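1-deoxy-D-xylulose 5-phosphate reductoisomerase (Zymomonas mobilis, PDB 1R0K) catalyses the NADPH-dependent rearrangement and reduction of 1-deoxy-D-xylulose 5-phosphate to 2-C-methyl-D-erythritol 4-phosphate in isoprenoid biosynthesis, using a divalent metal ion. Local coordinates at residues R5-L10 with Y31-L36; A94-A99 with G117-L122; A105-T110 with L122-S127; A113-K118 with R140-T145; L147-E152 with G271-W276. All blocks are in the same frame, centred on the assembly; numbering follows the deposited sequence.

Contact 1 of 5, residues R5-L10 with Y31-L36; sequences RTVTVL and YQVIAL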
# COMPACT_ATOMS: atom_id res chain seq x y z
N ARG B 5 11.95 -16.10 21.01
CA ARG B 5 12.64 -14.85 20.69
C ARG B 5 12.55 -13.98 21.94
O ARG B 5 11.47 -13.81 22.51
CB ARG B 5 11.95 -14.16 19.52
CG ARG B 5 12.69 -12.94 19.01
CD ARG B 5 11.88 -12.21 17.94
NE ARG B 5 12.66 -11.16 17.31
CZ ARG B 5 12.16 -10.25 16.48
NH1 ARG B 5 10.87 -10.27 16.18
NH2 ARG B 5 12.95 -9.33 15.94
N THR B 6 13.69 -13.43 22.36
CA THR B 6 13.72 -12.59 23.56
C THR B 6 13.26 -11.15 23.29
O THR B 6 13.65 -10.53 22.30
CB THR B 6 15.14 -12.55 24.17
OG1 THR B 6 16.08 -12.11 23.18
CG2 THR B 6 15.54 -13.94 24.65
N VAL B 7 12.43 -10.63 24.20
CA VAL B 7 11.90 -9.29 24.05
C VAL B 7 11.98 -8.45 25.32
O VAL B 7 11.84 -8.95 26.44
CB VAL B 7 10.43 -9.31 23.60
CG1 VAL B 7 10.30 -10.05 22.28
CG2 VAL B 7 9.57 -9.98 24.67
N THR B 8 12.21 -7.15 25.13
CA THR B 8 12.27 -6.21 26.23
C THR B 8 11.38 -5.04 25.88
O THR B 8 11.38 -4.55 24.75
CB THR B 8 13.71 -5.70 26.48
OG1 THR B 8 14.44 -6.69 27.21
CG2 THR B 8 13.70 -4.40 27.26
N VAL B 9 10.59 -4.60 26.86
CA VAL B 9 9.69 -3.48 26.64
C VAL B 9 10.06 -2.34 27.58
O VAL B 9 9.89 -2.44 28.79
CB VAL B 9 8.23 -3.88 26.89
CG1 VAL B 9 7.30 -2.71 26.54
CG2 VAL B 9 7.88 -5.10 26.06
N LEU B 10 10.59 -1.27 27.00
CA LEU B 10 10.97 -0.09 27.76
C LEU B 10 9.73 0.80 27.76
O LEU B 10 9.34 1.32 26.72
CB LEU B 10 12.15 0.61 27.07
CG LEU B 10 13.35 -0.28 26.78
CD1 LEU B 10 14.40 0.52 26.03
CD2 LEU B 10 13.93 -0.84 28.10
N TYR B 31 7.63 -15.74 22.38
CA TYR B 31 8.44 -14.70 22.99
C TYR B 31 8.80 -14.92 24.45
O TYR B 31 7.97 -15.35 25.25
CB TYR B 31 7.73 -13.35 22.86
CG TYR B 31 7.37 -13.01 21.44
CD1 TYR B 31 6.05 -13.01 21.01
CD2 TYR B 31 8.37 -12.71 20.51
CE1 TYR B 31 5.72 -12.73 19.69
CE2 TYR B 31 8.05 -12.42 19.18
CZ TYR B 31 6.72 -12.43 18.78
OH TYR B 31 6.40 -12.16 17.47
N GLN B 32 10.04 -14.59 24.78
CA GLN B 32 10.55 -14.70 26.14
C GLN B 32 10.89 -13.29 26.63
O GLN B 32 11.79 -12.63 26.10
CB GLN B 32 11.80 -15.57 26.17
CG GLN B 32 12.65 -15.38 27.42
CD GLN B 32 13.74 -16.43 27.55
OE1 GLN B 32 14.47 -16.71 26.59
NE2 GLN B 32 13.86 -17.01 28.74
N VAL B 33 10.16 -12.82 27.64
CA VAL B 33 10.38 -11.49 28.17
C VAL B 33 11.63 -11.38 29.03
O VAL B 33 11.77 -12.09 30.02
CB VAL B 33 9.17 -11.03 28.99
CG1 VAL B 33 9.42 -9.64 29.55
CG2 VAL B 33 7.93 -11.04 28.12
N ILE B 34 12.52 -10.47 28.65
CA ILE B 34 13.74 -10.24 29.40
C ILE B 34 13.46 -9.17 30.44
O ILE B 34 13.29 -9.46 31.62
CB ILE B 34 14.90 -9.78 28.49
CG1 ILE B 34 15.18 -10.84 27.42
CG2 ILE B 34 16.16 -9.54 29.31
CD1 ILE B 34 15.57 -12.19 27.97
N ALA B 35 13.39 -7.92 30.01
CA ALA B 35 13.13 -6.83 30.94
C ALA B 35 11.89 -6.02 30.58
O ALA B 35 11.53 -5.88 29.42
CB ALA B 35 14.33 -5.91 31.02
N LEU B 36 11.25 -5.49 31.62
CA LEU B 36 10.09 -4.63 31.46
C LEU B 36 10.41 -3.44 32.34
O LEU B 36 10.96 -3.60 33.42
CB LEU B 36 8.81 -5.30 31.96
CG LEU B 36 8.29 -6.55 31.24
CD1 LEU B 36 6.94 -6.92 31.84
CD2 LEU B 36 8.16 -6.29 29.73
O HOH W 1 8.90 -12.40 16.06
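R5 and Y31 lie side by side and point the same way, the methylene chain of R5 running next to the ring so that CD of R5 comes 4.0 Å from CE2 of Y31. With CG anti to the backbone N (chi1 -173°) and the chain extended as far as NE, the arginine keeps pace with the phenol, and one water joins NH1 of R5 to OH of Y31. The guanidinium and ring planes stand 39° apart; NE is held in a salt bridge to D95. V7 crosses the same ring obliquely, its CG1 3.7 Å from CD2 of Y31. These residues share a face with V9 and L36, which again run side by side, CD2 of L36 resting on CB of V9. Strands 5-10 and 31-38, joined by helix 15-25, form the first beta-alpha-beta unit of a Rossmann-type sheet, and that helix packs on V7, V9 and V33. I34, at the irregular part of its strand, reaches T6, its CG1 3.7 Å from CB of T6. The parallel register slips by one residue between V7 and V9, a beta bulge, and there the side chain of T8 enters the backbone ladder: OG1 of T8 accepts from N of A35 at 3.2 Å, while N of V9 bonds to O of A35.

Contact 2 of 5, residues A94-A99 with G117-L122; sequences ADWTMA and GKTVAL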
# COMPACT_ATOMS: atom_id res chain seq x y z
N ALA B 94 18.01 -8.42 24.65
CA ALA B 94 16.79 -8.81 23.95
C ALA B 94 16.94 -8.68 22.44
O ALA B 94 17.48 -7.69 21.95
CB ALA B 94 15.63 -7.96 24.42
N ASP B 95 16.46 -9.68 21.70
CA ASP B 95 16.56 -9.61 20.24
C ASP B 95 15.61 -8.54 19.73
O ASP B 95 15.85 -7.92 18.70
CB ASP B 95 16.21 -10.96 19.60
CG ASP B 95 16.46 -10.96 18.10
OD1 ASP B 95 17.63 -10.86 17.68
OD2 ASP B 95 15.47 -11.06 17.33
N TRP B 96 14.51 -8.33 20.45
CA TRP B 96 13.52 -7.34 20.06
C TRP B 96 13.25 -6.42 21.23
O TRP B 96 12.91 -6.89 22.32
CB TRP B 96 12.23 -8.03 19.64
CG TRP B 96 11.23 -7.11 19.01
CD1 TRP B 96 11.18 -6.73 17.70
CD2 TRP B 96 10.13 -6.47 19.66
NE1 TRP B 96 10.11 -5.90 17.49
CE2 TRP B 96 9.44 -5.72 18.67
CE3 TRP B 96 9.64 -6.45 20.97
CZ2 TRP B 96 8.30 -4.96 18.96
CZ3 TRP B 96 8.51 -5.70 21.26
CH2 TRP B 96 7.84 -4.97 20.26
N THR B 97 13.41 -5.12 21.01
CA THR B 97 13.20 -4.13 22.06
C THR B 97 12.19 -3.07 21.67
O THR B 97 12.34 -2.40 20.65
CB THR B 97 14.51 -3.39 22.41
OG1 THR B 97 15.48 -4.33 22.88
CG2 THR B 97 14.25 -2.34 23.50
N MET B 98 11.16 -2.92 22.49
CA MET B 98 10.16 -1.88 22.26
C MET B 98 10.66 -0.69 23.07
O MET B 98 10.70 -0.75 24.30
CB MET B 98 8.78 -2.34 22.75
CG MET B 98 7.75 -1.22 22.84
SD MET B 98 7.53 -0.29 21.30
CE MET B 98 6.52 -1.41 20.39
N ALA B 99 11.06 0.37 22.38
CA ALA B 99 11.55 1.58 23.04
C ALA B 99 10.38 2.53 23.17
O ALA B 99 10.10 3.32 22.27
CB ALA B 99 12.65 2.21 22.22
N GLY B 117 22.70 -3.57 18.42
CA GLY B 117 22.57 -4.06 17.06
C GLY B 117 21.48 -5.04 16.67
O GLY B 117 21.52 -5.57 15.56
N LYS B 118 20.52 -5.31 17.55
CA LYS B 118 19.45 -6.24 17.18
C LYS B 118 18.26 -5.48 16.61
O LYS B 118 18.44 -4.60 15.76
CB LYS B 118 19.04 -7.07 18.40
CG LYS B 118 20.19 -7.86 19.00
CD LYS B 118 20.91 -8.65 17.92
CE LYS B 118 22.21 -9.24 18.44
NZ LYS B 118 22.93 -9.98 17.36
N THR B 119 17.05 -5.81 17.05
CA THR B 119 15.87 -5.13 16.54
C THR B 119 15.27 -4.19 17.57
O THR B 119 15.05 -4.56 18.73
CB THR B 119 14.79 -6.14 16.07
OG1 THR B 119 15.35 -6.99 15.06
CG2 THR B 119 13.58 -5.42 15.48
N VAL B 120 15.02 -2.96 17.15
CA VAL B 120 14.44 -1.95 18.02
C VAL B 120 13.19 -1.34 17.40
O VAL B 120 13.25 -0.74 16.33
CB VAL B 120 15.44 -0.81 18.30
CG1 VAL B 120 14.82 0.22 19.25
CG2 VAL B 120 16.73 -1.37 18.89
N ALA B 121 12.05 -1.53 18.07
CA ALA B 121 10.79 -0.95 17.61
C ALA B 121 10.79 0.40 18.32
O ALA B 121 10.72 0.47 19.55
CB ALA B 121 9.60 -1.82 18.06
N LEU B 122 10.88 1.48 17.55
CA LEU B 122 10.97 2.82 18.11
C LEU B 122 9.68 3.62 18.23
O LEU B 122 9.04 3.93 17.23
CB LEU B 122 11.99 3.64 17.31
CG LEU B 122 12.23 5.09 17.75
CD1 LEU B 122 12.74 5.11 19.19
CD2 LEU B 122 13.25 5.75 16.82
O HOH W 2 16.77 -5.44 20.69
O HOH W 3 16.85 -8.81 15.86
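W96 and T119 sit beside each other on neighbouring strands and meet at a slant, the methyl CG2 of T119 coming 3.5 Å from CD1 of the W96 indole. Further along the ring CZ2 of W96 reaches CB of A121 at the same distance of 3.5 Å, so two successive residues on this face of strand 119-122 meet the indole on the side of NE1, one at the five-membered ring and one at the six-membered ring. M98 completes the row: its chain, bent at chi2 and chi3, turns the methyl CE to within 3.9 Å of CB of A121. The face that carries T97, A99, V120 and L122 is lined by small aliphatic contacts, such as CB of A99 with CG1 of V120 at 4.2 Å.

Behind these side chains stands a regular parallel ladder, in which D95 O, T119 O, T97 O and A121 O accept in turn from the opposite strand; the bond from N of A121 to O of T97 is 2.7 Å long. Two waters extend it at the strand entrances. One donates to O of A94 and to O of T119 and is also bonded to OG1 of T97, and the other donates to O of D95 and lies 2.5 Å from OG1 of T119. In the next shell W96 NE1 bonds to the carbonyl of T273, which helps to fix the rotation of the indole. Helix 107-115 covers the T97 and V120 face, making this the beta-alpha-beta crossover 96-99, 107-115, 119-122 of a Rossmann-type nucleotide-binding sheet.

Contact 3 of 5, residues A105-T110 with L122-S127; sequences AGLKAT and LANKES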
# COMPACT_ATOMS: atom_id res chain seq x y z
N ALA B 105 14.11 11.46 28.78
CA ALA B 105 14.45 10.45 29.77
C ALA B 105 14.57 9.06 29.15
O ALA B 105 15.05 8.12 29.79
CB ALA B 105 13.41 10.44 30.88
N GLY B 106 14.13 8.93 27.90
CA GLY B 106 14.21 7.64 27.24
C GLY B 106 15.35 7.54 26.25
O GLY B 106 15.63 6.46 25.74
N LEU B 107 16.03 8.66 26.00
CA LEU B 107 17.14 8.68 25.04
C LEU B 107 18.27 7.70 25.34
O LEU B 107 18.70 6.94 24.46
CB LEU B 107 17.71 10.10 24.93
CG LEU B 107 16.81 11.17 24.29
CD1 LEU B 107 17.54 12.51 24.30
CD2 LEU B 107 16.46 10.77 22.86
N LYS B 108 18.78 7.73 26.57
CA LYS B 108 19.88 6.86 26.97
C LYS B 108 19.62 5.37 26.77
O LYS B 108 20.46 4.66 26.21
CB LYS B 108 20.24 7.11 28.44
CG LYS B 108 21.09 8.34 28.67
CD LYS B 108 22.49 8.12 28.14
CE LYS B 108 23.41 9.27 28.52
NZ LYS B 108 24.80 9.01 28.06
N ALA B 109 18.48 4.89 27.24
CA ALA B 109 18.14 3.48 27.11
C ALA B 109 17.90 3.12 25.64
O ALA B 109 18.28 2.05 25.18
CB ALA B 109 16.90 3.15 27.94
N THR B 110 17.25 4.03 24.92
CA THR B 110 16.96 3.81 23.51
C THR B 110 18.26 3.66 22.73
O THR B 110 18.41 2.73 21.94
CB THR B 110 16.12 4.98 22.94
OG1 THR B 110 14.86 5.04 23.63
CG2 THR B 110 15.85 4.78 21.46
N LEU B 122 10.88 1.48 17.55
CA LEU B 122 10.97 2.82 18.11
C LEU B 122 9.68 3.62 18.23
O LEU B 122 9.04 3.93 17.23
CB LEU B 122 11.99 3.64 17.31
CG LEU B 122 12.23 5.09 17.75
CD1 LEU B 122 12.74 5.11 19.19
CD2 LEU B 122 13.25 5.75 16.82
N ALA B 123 9.33 3.96 19.47
CA ALA B 123 8.14 4.74 19.76
C ALA B 123 8.56 6.10 20.34
O ALA B 123 7.89 7.11 20.10
CB ALA B 123 7.26 3.99 20.76
N ASN B 124 9.65 6.13 21.09
CA ASN B 124 10.17 7.37 21.67
C ASN B 124 10.42 8.40 20.56
O ASN B 124 11.16 8.13 19.62
CB ASN B 124 11.47 7.10 22.44
CG ASN B 124 12.15 8.38 22.92
OD1 ASN B 124 12.93 8.99 22.19
ND2 ASN B 124 11.84 8.79 24.14
N LYS B 125 9.80 9.57 20.69
CA LYS B 125 9.93 10.62 19.67
C LYS B 125 11.20 11.48 19.74
O LYS B 125 11.73 11.88 18.71
CB LYS B 125 8.71 11.53 19.72
CG LYS B 125 7.39 10.80 19.47
CD LYS B 125 6.20 11.75 19.61
CE LYS B 125 4.89 11.05 19.30
NZ LYS B 125 4.60 9.97 20.29
N GLU B 126 11.68 11.76 20.95
CA GLU B 126 12.87 12.59 21.10
C GLU B 126 14.07 11.97 20.39
O GLU B 126 14.95 12.69 19.89
CB GLU B 126 13.22 12.78 22.59
CG GLU B 126 12.30 13.73 23.35
CD GLU B 126 10.89 13.20 23.52
OE1 GLU B 126 10.70 11.96 23.48
OE2 GLU B 126 9.96 14.02 23.72
N SER B 127 14.10 10.64 20.33
CA SER B 127 15.20 9.94 19.68
C SER B 127 15.48 10.46 18.27
O SER B 127 16.64 10.66 17.91
CB SER B 127 14.90 8.44 19.61
OG SER B 127 14.90 7.87 20.91
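G106 and N124 face each other with their CA atoms 6.9 Å apart, where a 3-10 turn entering helix 107-115 meets the loop that leaves strand 119-122. The backbones of L107 and S127 come nearer, and no hydrogen bond links the two segments. A side chain on G106 would run into ND2 of N124, so the glycine permits the close approach.

L107 presses CD2 against the backbone of the opposite turn, 3.5 Å from N of S127. T110 approaches the same serine by its methyl, CG2 lying 3.3 Å from OG of S127, while OG1 of T110 turns back to bond to O of G106 in the 3-10 turn that precedes its helix. N124 is the polar centre. Its CG lies anti to the backbone N (chi1 172°), and its OD1 accepts twice from S127: from N at 2.7 Å, nearly along the C=O axis, and from OG at 2.6 Å, from above the amide plane. ND2 donates to the carbonyls of I101 and G103. An alanine here would probably leave N and OG of S127 without this acceptor and those two carbonyls without this donor, loosening the loop against the helix start. The bond from S127 N is a helix-capping bond, and it helps to hold a turn in which N124 and E126 are predicted to bind NADPH and K125 the substrate: a loop beyond the strand end, where Rossmann-type folds place their ligands.

Contact 4 of 5, residues A113-K118 with R140-T145; sequences AIRKGK and REHGTT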
# COMPACT_ATOMS: atom_id res chain seq x y z
N ALA B 113 19.98 0.34 23.55
CA ALA B 113 19.35 -0.78 22.85
C ALA B 113 19.77 -0.79 21.38
O ALA B 113 20.10 -1.84 20.83
CB ALA B 113 17.83 -0.66 22.95
N ILE B 114 19.75 0.37 20.75
CA ILE B 114 20.15 0.46 19.35
C ILE B 114 21.59 -0.02 19.16
O ILE B 114 21.88 -0.76 18.22
CB ILE B 114 20.03 1.91 18.82
CG1 ILE B 114 18.55 2.25 18.65
CG2 ILE B 114 20.78 2.05 17.51
CD1 ILE B 114 18.29 3.69 18.25
N ARG B 115 22.48 0.37 20.07
CA ARG B 115 23.88 -0.02 19.99
C ARG B 115 24.12 -1.53 20.10
O ARG B 115 25.17 -2.03 19.68
CB ARG B 115 24.70 0.73 21.04
CG ARG B 115 24.97 2.19 20.64
CD ARG B 115 25.63 2.98 21.76
NE ARG B 115 26.14 4.26 21.28
CZ ARG B 115 26.61 5.23 22.07
NH1 ARG B 115 26.63 5.07 23.38
NH2 ARG B 115 27.06 6.36 21.54
N LYS B 116 23.14 -2.26 20.64
CA LYS B 116 23.27 -3.72 20.77
C LYS B 116 23.11 -4.37 19.40
O LYS B 116 23.32 -5.57 19.25
CB LYS B 116 22.23 -4.28 21.74
CG LYS B 116 22.56 -4.03 23.19
CD LYS B 116 23.87 -4.68 23.56
CE LYS B 116 24.31 -4.31 24.95
NZ LYS B 116 25.60 -4.95 25.31
N GLY B 117 22.70 -3.57 18.42
CA GLY B 117 22.57 -4.06 17.06
C GLY B 117 21.48 -5.04 16.67
O GLY B 117 21.52 -5.57 15.56
N LYS B 118 20.52 -5.31 17.55
CA LYS B 118 19.45 -6.24 17.18
C LYS B 118 18.26 -5.48 16.61
O LYS B 118 18.44 -4.60 15.76
CB LYS B 118 19.04 -7.07 18.40
CG LYS B 118 20.19 -7.86 19.00
CD LYS B 118 20.91 -8.65 17.92
CE LYS B 118 22.21 -9.24 18.44
NZ LYS B 118 22.93 -9.98 17.36
N ARG B 140 23.43 2.70 11.79
CA ARG B 140 24.34 2.34 10.71
C ARG B 140 25.59 1.66 11.25
O ARG B 140 26.09 0.70 10.67
CB ARG B 140 24.73 3.60 9.92
CG ARG B 140 25.84 3.41 8.88
CD ARG B 140 25.69 4.40 7.73
NE ARG B 140 25.26 5.73 8.19
CZ ARG B 140 24.32 6.45 7.60
NH1 ARG B 140 23.69 5.99 6.53
NH2 ARG B 140 23.98 7.64 8.09
N GLU B 141 26.08 2.14 12.39
CA GLU B 141 27.28 1.55 12.98
C GLU B 141 27.08 0.14 13.51
O GLU B 141 27.97 -0.71 13.38
CB GLU B 141 27.83 2.43 14.10
CG GLU B 141 29.07 1.81 14.74
CD GLU B 141 29.70 2.67 15.80
OE1 GLU B 141 29.81 3.89 15.58
OE2 GLU B 141 30.11 2.13 16.85
N HIS B 142 25.93 -0.13 14.12
CA HIS B 142 25.71 -1.45 14.69
C HIS B 142 24.80 -2.39 13.90
O HIS B 142 24.43 -3.45 14.40
CB HIS B 142 25.21 -1.33 16.13
CG HIS B 142 26.16 -0.59 17.03
ND1 HIS B 142 26.05 0.77 17.27
CD2 HIS B 142 27.25 -1.01 17.71
CE1 HIS B 142 27.04 1.15 18.06
NE2 HIS B 142 27.78 0.09 18.34
N GLY B 143 24.46 -2.01 12.68
CA GLY B 143 23.61 -2.85 11.84
C GLY B 143 22.28 -3.15 12.50
O GLY B 143 21.70 -4.22 12.31
N THR B 144 21.79 -2.18 13.26
CA THR B 144 20.53 -2.30 13.96
C THR B 144 19.33 -2.29 13.02
O THR B 144 19.32 -1.59 12.01
CB THR B 144 20.34 -1.14 14.95
OG1 THR B 144 21.52 -1.01 15.75
CG2 THR B 144 19.14 -1.38 15.86
N THR B 145 18.31 -3.08 13.35
CA THR B 145 17.09 -3.09 12.57
C THR B 145 16.17 -2.14 13.31
O THR B 145 15.67 -2.46 14.39
CB THR B 145 16.45 -4.48 12.53
OG1 THR B 145 17.32 -5.39 11.86
CG2 THR B 145 15.11 -4.42 11.79
O HOH W 4 23.75 -6.14 13.87
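T144 and I114 provide a hydrogen bond between side chain and helix end: OG1 of T144 donates to O of I114 at 2.5 Å. N of G117 donates to the same oxygen from the opposite face of its carbonyl plane, so two bonds grip it. The second direct bond is between backbones, from N of T145 to O of K118 at 2.9 Å, and is nearly straight at 173°. A water lies within bonding distance of O of G117 and O of H142 and can probably bridge them, though it has more acceptors in reach than protons.

Contacts over a ring come next. R115 lies across one face of the H142 imidazole, with CA of R115 3.8 Å from the ring centroid and 19° off its normal, a CH-pi contact, and O of R115 over the rim. CG of E141 lies over the opposite face. ND1 of H142 bonds to A138 in its own helix, which limits the turning of the ring.

In van der Waals contact, CG2 of I114 lies 3.6 Å from OG1 of T144. Both G117 and G143 have positive phi, and a side chain on G117 would strike O of H142. The two glycines thus end helices 107-115 and 132-142, after which the chain enters strands 119-122 and 145-148, neighbours in the parallel Rossmann-type sheet.

Contact 5 of 5, residues L147-E152 with G271-W276; sequences LPVDSE and GHTLAW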
# COMPACT_ATOMS: atom_id res chain seq x y z
N LEU B 147 12.67 -0.21 13.54
CA LEU B 147 11.30 -0.24 13.04
C LEU B 147 10.46 0.81 13.75
O LEU B 147 10.25 0.74 14.96
CB LEU B 147 10.71 -1.63 13.26
CG LEU B 147 11.56 -2.78 12.70
CD1 LEU B 147 11.04 -4.12 13.22
CD2 LEU B 147 11.53 -2.74 11.17
N PRO B 148 9.95 1.81 13.01
CA PRO B 148 9.13 2.88 13.58
C PRO B 148 7.76 2.37 14.00
O PRO B 148 7.09 1.67 13.24
CB PRO B 148 9.05 3.90 12.45
CG PRO B 148 9.05 3.01 11.22
CD PRO B 148 10.12 1.99 11.55
N VAL B 149 7.34 2.74 15.21
CA VAL B 149 6.08 2.29 15.78
C VAL B 149 4.86 3.17 15.53
O VAL B 149 3.75 2.67 15.33
CB VAL B 149 6.23 2.07 17.30
CG1 VAL B 149 4.88 1.76 17.94
CG2 VAL B 149 7.21 0.93 17.55
N ASP B 150 5.04 4.49 15.56
CA ASP B 150 3.92 5.40 15.37
C ASP B 150 3.19 5.21 14.04
O ASP B 150 3.80 4.86 13.03
CB ASP B 150 4.38 6.84 15.58
CG ASP B 150 4.80 7.11 17.02
OD1 ASP B 150 4.40 6.33 17.92
OD2 ASP B 150 5.51 8.11 17.28
N SER B 151 1.89 5.46 14.05
CA SER B 151 1.01 5.28 12.89
C SER B 151 1.48 5.72 11.52
O SER B 151 1.46 4.93 10.58
CB SER B 151 -0.36 5.90 13.16
OG SER B 151 -0.99 5.24 14.24
N GLU B 152 1.87 6.98 11.39
CA GLU B 152 2.31 7.49 10.10
C GLU B 152 3.62 6.87 9.65
O GLU B 152 3.78 6.47 8.49
CB GLU B 152 2.46 9.01 10.15
CG GLU B 152 1.17 9.79 10.36
CD GLU B 152 0.70 9.83 11.80
OE1 GLU B 152 1.50 9.51 12.72
OE2 GLU B 152 -0.47 10.20 12.02
N GLY B 271 2.19 -4.79 15.99
CA GLY B 271 2.25 -6.16 15.50
C GLY B 271 3.18 -6.27 14.31
O GLY B 271 3.87 -7.27 14.14
N HIS B 272 3.21 -5.23 13.48
CA HIS B 272 4.09 -5.24 12.32
C HIS B 272 5.55 -5.22 12.74
O HIS B 272 6.37 -5.94 12.19
CB HIS B 272 3.78 -4.04 11.40
CG HIS B 272 4.86 -3.75 10.39
ND1 HIS B 272 5.97 -2.99 10.69
CD2 HIS B 272 5.00 -4.12 9.10
CE1 HIS B 272 6.75 -2.91 9.62
NE2 HIS B 272 6.18 -3.59 8.64
N THR B 273 5.89 -4.39 13.74
CA THR B 273 7.28 -4.31 14.17
C THR B 273 7.70 -5.55 14.95
O THR B 273 8.86 -5.96 14.91
CB THR B 273 7.55 -3.05 15.03
OG1 THR B 273 6.89 -3.17 16.29
CG2 THR B 273 7.04 -1.80 14.32
N LEU B 274 6.74 -6.15 15.66
CA LEU B 274 7.02 -7.33 16.45
C LEU B 274 7.26 -8.57 15.58
O LEU B 274 8.19 -9.34 15.83
CB LEU B 274 5.86 -7.58 17.44
CG LEU B 274 6.02 -8.78 18.38
CD1 LEU B 274 7.31 -8.63 19.18
CD2 LEU B 274 4.82 -8.88 19.31
N ALA B 275 6.46 -8.75 14.54
CA ALA B 275 6.61 -9.90 13.66
C ALA B 275 7.66 -9.74 12.56
O ALA B 275 8.20 -10.73 12.07
CB ALA B 275 5.26 -10.25 13.04
N TRP B 276 7.93 -8.50 12.16
CA TRP B 276 8.90 -8.23 11.09
C TRP B 276 10.10 -9.17 11.17
O TRP B 276 10.66 -9.37 12.24
CB TRP B 276 9.39 -6.77 11.16
CG TRP B 276 10.03 -6.33 9.89
CD1 TRP B 276 9.40 -5.82 8.79
CD2 TRP B 276 11.41 -6.44 9.54
NE1 TRP B 276 10.30 -5.62 7.78
CE2 TRP B 276 11.55 -5.99 8.21
CE3 TRP B 276 12.55 -6.89 10.23
CZ2 TRP B 276 12.78 -5.97 7.55
CZ3 TRP B 276 13.78 -6.87 9.57
CH2 TRP B 276 13.88 -6.41 8.24
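W276 offers one face of its indole to L147, whose methyl CD2 stands over the five-membered ring, 4.2 Å from its centroid and 16° off the normal, in a CH-pi contact. The methyl is displaced toward the rim, with CD2 of L147 nearest to CD2 of W276 at 4.0 Å, and the two side chains cross at about a right angle. The imidazole of H272 has CG2 of T273 at its edge, in the ring plane, and meets the ring of F157 from helix 151-159.

L147 is the centre of the contact. Its CG is anti to the carbonyl carbon (chi1 -53°), and from there the leucine forks: CD2 goes to the indole face, while CD1 lies 3.7 Å from CB of W276 and 3.3 Å from O of T273. An alanine here would probably open a gap beneath the indole face and leave W276 freer to turn. CB of L147 also meets T273, 3.8 Å from its CG2, and that methyl of T273 reaches on to O of P148 at 3.6 Å. OG1 of T273 bonds back to I270 within its helix. No hydrogen bond joins the two segments themselves.

Through these touches helix 267-275 lies against the edge strand 145-148 of the Rossmann-type sheet. That strand leads directly to D150, S151 and E152, of which D150 and E152 are predicted manganese ligands and S151 and E152 predicted substrate contacts, at the active site of the reductoisomerase.

Contacts 1 and 2 are buried strand pairs of one parallel sheet, side by side through strands 5-10 and 96-99, and rest on backbone ladders, with mostly apolar side chains and polar ones at the strand starts. Contact 3 is buried too, yet has no bond across it; N124, its main polar group, is held within its own segment and by a nearby loop. It shares L122 with contact 2 and lies at the far end of helix 107-115 from contact 4. Contact 4, partly buried and with several exposed residues, relies on hydrogen bonds, a water and a histidine face. Contact 5 is buried and almost wholly apolar, adding a helix distant in sequence; T273 ties it to contact 2 through W96.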